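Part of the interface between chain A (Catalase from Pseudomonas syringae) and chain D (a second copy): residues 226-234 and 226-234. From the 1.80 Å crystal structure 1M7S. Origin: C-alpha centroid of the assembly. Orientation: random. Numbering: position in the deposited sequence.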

# COMPACT_ATOMS: atom_id res chain seq x y z
N VAL A 226 14.64 21.66 -31.43
CA VAL A 226 13.78 20.94 -30.48
C VAL A 226 12.44 20.58 -31.11
O VAL A 226 11.97 19.44 -31.05
N ALA A 227 11.82 21.56 -31.77
CA ALA A 227 10.49 21.31 -32.37
C ALA A 227 10.59 20.27 -33.45
O ALA A 227 9.80 19.32 -33.61
N GLN A 228 11.63 20.36 -34.32
CA GLN A 228 11.85 19.36 -35.36
C GLN A 228 12.03 17.97 -34.78
O GLN A 228 11.42 17.03 -35.29
N VAL A 229 12.78 17.77 -33.70
CA VAL A 229 12.98 16.47 -33.08
C VAL A 229 11.67 15.96 -32.47
O VAL A 229 11.22 14.83 -32.74
N GLN A 230 10.99 16.85 -31.75
CA GLN A 230 9.75 16.52 -31.04
C GLN A 230 8.64 16.12 -32.00
O GLN A 230 7.71 15.36 -31.69
N SER A 231 8.71 16.66 -33.22
CA SER A 231 7.70 16.32 -34.24
C SER A 231 7.63 14.83 -34.54
O SER A 231 6.58 14.28 -34.91
N LYS A 232 8.75 14.14 -34.47
CA LYS A 232 8.83 12.73 -34.73
C LYS A 232 9.33 11.87 -33.58
O LYS A 232 9.25 10.64 -33.74
N ASP A 233 9.90 12.39 -32.50
CA ASP A 233 10.51 11.47 -31.52
C ASP A 233 10.26 12.02 -30.13
O ASP A 233 10.92 13.02 -29.89
N TYR A 234 9.42 11.39 -29.33
CA TYR A 234 9.21 11.90 -27.97
C TYR A 234 10.16 11.19 -27.03
O TYR A 234 10.16 11.45 -25.84
N VAL D 226 -0.26 15.45 -37.88
CA VAL D 226 0.12 14.94 -36.56
C VAL D 226 1.52 15.47 -36.20
O VAL D 226 1.70 15.94 -35.08
N ALA D 227 2.49 15.36 -37.10
CA ALA D 227 3.86 15.79 -36.84
C ALA D 227 3.96 17.28 -36.58
O ALA D 227 4.59 17.72 -35.58
N GLN D 228 3.21 18.11 -37.29
CA GLN D 228 3.17 19.57 -37.07
C GLN D 228 2.64 19.90 -35.70
O GLN D 228 3.16 20.72 -34.90
N VAL D 229 1.52 19.27 -35.29
CA VAL D 229 0.96 19.52 -33.95
C VAL D 229 1.94 19.04 -32.89
O VAL D 229 2.26 19.76 -31.93
N GLN D 230 2.43 17.81 -32.98
CA GLN D 230 3.34 17.23 -32.01
C GLN D 230 4.60 18.09 -31.83
O GLN D 230 5.12 18.18 -30.71
N SER D 231 5.01 18.80 -32.86
CA SER D 231 6.22 19.61 -32.73
C SER D 231 6.15 20.69 -31.66
O SER D 231 7.22 21.07 -31.13
N LYS D 232 4.97 21.25 -31.39
CA LYS D 232 4.81 22.28 -30.39
C LYS D 232 3.81 21.96 -29.28
O LYS D 232 3.80 22.69 -28.27
N ASP D 233 2.99 20.92 -29.42
CA ASP D 233 1.96 20.69 -28.36
C ASP D 233 1.84 19.20 -28.07
O ASP D 233 1.28 18.50 -28.91
N TYR D 234 2.22 18.79 -26.86
CA TYR D 234 2.10 17.34 -26.58
C TYR D 234 0.81 17.14 -25.79
O TYR D 234 0.53 16.01 -25.38

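What lets the two helices come so near each other? Their axes approach to 6.9 Å, and the side chains at the crossing are small. The CA atoms of Ser231(A) and Ser231(D) lie 3.9 Å apart, and Ser231(A) CB lies 3.7 Å from Ser231(D) CB. Ala227(A) and Ala227(D) flank this pair: Ser231(D) CB rests 3.4 Å from Ala227(A) O, and Ser231(A) CB sits 3.4 Å from Ala227(D) O. The CA-to-CB bonds of these residues run sideways, and the serine CB atoms meet each other and the opposing Ala227(A) and Ala227(D) carbonyl oxygens directly; a CA-H...O contact, Ala227(A) CA to Ser231(D) O at 3.5 Å, reflects the same closeness.

Where do the serine hydroxyls go in so tight a crossing? Both serines adopt the p rotamer, with chi1 at 75° in Ser231(A) and 72° in Ser231(D). This turns each OG back onto its own helix, where Ser231(A) OG donates to Gln228(A) O at 2.6 Å and Ser231(D) OG to Gln228(D) O at 2.6 Å. The hydroxyl is thus satisfied within its own chain, and it is the CB that faces the partner serine.

How do Gln230(A) and Gln230(D) reach across? Their CA-to-CB bonds point sideways, but chi1 and chi2 are both t (-173° and 172° in chain A, -166° and 171° in chain D), and the extended chain carries the amide to the other helix. There Gln230(A) NE2 donates to Gln230(D) O at 2.9 Å, and Gln230(D) NE2 returns the bond to Gln230(A) O at 2.9 Å, a reciprocal pair with nearly straight geometry. Chi3, near -60° in both copies, sets the amide plane. Each NE2 also donates to a water: water 1 lies 2.9 Å from Gln230(A) NE2 and gives a weak bond to Lys232(D) O at 3.1 Å, while water 2 lies 2.9 Å from Gln230(D) NE2 and gives a weak bond to Lys232(A) O at 3.2 Å. Each OE1 is bonded elsewhere in the structure.

What do the lysines add at the margin? The CA-to-CB bonds of Lys232(A) and Lys232(D) point away from the other stretch, yet the ends of the side chains come nearer. Chi1 and chi2 lie between wells and chi3 is p, and the end of each side chain comes near the alanine of the other copy. Lys232(D) CE packs 3.9 Å from Ala227(A) CB, and Lys232(A) NZ lies 4.1 Å from Ala227(D) CB; the lysines therefore cover the alanine methyls without a polar partner in the opposing stretch.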

# COMPACT_ATOMS: atom_id res chain seq x y z
CB VAL A 226 13.56 21.85 -29.25
CG1 VAL A 226 12.38 21.40 -28.40
CG2 VAL A 226 14.86 21.88 -28.46
CB ALA A 227 9.97 22.68 -32.82
CB GLN A 228 13.11 19.73 -36.17
CG GLN A 228 13.22 18.90 -37.43
CD GLN A 228 14.08 19.64 -38.45
OE1 GLN A 228 14.16 20.87 -38.52
NE2 GLN A 228 14.73 18.85 -39.29
CB VAL A 229 14.05 16.49 -31.96
CG1 VAL A 229 14.06 15.22 -31.10
CG2 VAL A 229 15.47 16.67 -32.52
CB GLN A 230 9.28 17.70 -30.16
CG GLN A 230 8.06 17.32 -29.28
CD GLN A 230 7.70 18.39 -28.29
OE1 GLN A 230 8.57 18.73 -27.46
NE2 GLN A 230 6.48 18.96 -28.32
CB SER A 231 7.97 17.10 -35.54
OG SER A 231 9.08 16.57 -36.25
CB LYS A 232 9.84 12.44 -35.86
CG LYS A 232 10.09 13.52 -36.90
CD LYS A 232 9.70 13.09 -38.31
CE LYS A 232 8.21 12.85 -38.44
NZ LYS A 232 7.74 13.15 -39.82
CB ASP A 233 12.01 11.38 -31.78
CG ASP A 233 12.74 10.32 -30.99
OD1 ASP A 233 12.13 9.71 -30.10
OD2 ASP A 233 13.92 10.03 -31.29
CB TYR A 234 7.73 11.75 -27.58
CG TYR A 234 7.29 10.32 -27.38
CD1 TYR A 234 7.30 9.76 -26.12
CD2 TYR A 234 6.90 9.54 -28.46
CE1 TYR A 234 6.93 8.43 -25.92
CE2 TYR A 234 6.56 8.20 -28.29
CZ TYR A 234 6.57 7.68 -27.01
OH TYR A 234 6.22 6.35 -26.84
CB VAL D 226 0.11 13.42 -36.50
CG1 VAL D 226 0.75 12.88 -35.25
CG2 VAL D 226 -1.34 12.89 -36.56
CB ALA D 227 4.74 15.38 -38.05
CB GLN D 228 2.37 20.19 -38.22
CG GLN D 228 2.08 21.67 -38.22
CD GLN D 228 1.60 22.19 -39.57
OE1 GLN D 228 1.35 21.39 -40.51
NE2 GLN D 228 1.46 23.51 -39.74
CB VAL D 229 -0.40 18.79 -33.81
CG1 VAL D 229 -0.88 18.82 -32.37
CG2 VAL D 229 -1.44 19.39 -34.76
CB GLN D 230 3.74 15.79 -32.33
CG GLN D 230 4.39 15.12 -31.11
CD GLN D 230 4.54 13.65 -31.46
OE1 GLN D 230 3.54 12.92 -31.58
NE2 GLN D 230 5.78 13.19 -31.62
CB SER D 231 6.59 20.25 -34.09
OG SER D 231 5.68 21.30 -34.46
CB LYS D 232 4.27 23.58 -31.01
CG LYS D 232 4.29 23.70 -32.51
CD LYS D 232 5.16 24.86 -32.99
CE LYS D 232 6.64 24.68 -32.71
NZ LYS D 232 7.44 25.67 -33.50
CB ASP D 233 0.64 21.24 -28.86
CG ASP D 233 -0.50 21.27 -27.86
OD1 ASP D 233 -0.25 20.94 -26.69
OD2 ASP D 233 -1.64 21.68 -28.23
CB TYR D 234 3.31 16.88 -25.76
CG TYR D 234 3.39 17.50 -24.38
CD1 TYR D 234 2.93 16.81 -23.26
CD2 TYR D 234 3.96 18.76 -24.16
CE1 TYR D 234 3.01 17.32 -21.99
CE2 TYR D 234 4.03 19.27 -22.89
CZ TYR D 234 3.54 18.58 -21.81
OH TYR D 234 3.59 19.10 -20.52
O HOH W 1 5.68 21.07 -26.48
O HOH W 2 6.43 10.42 -32.15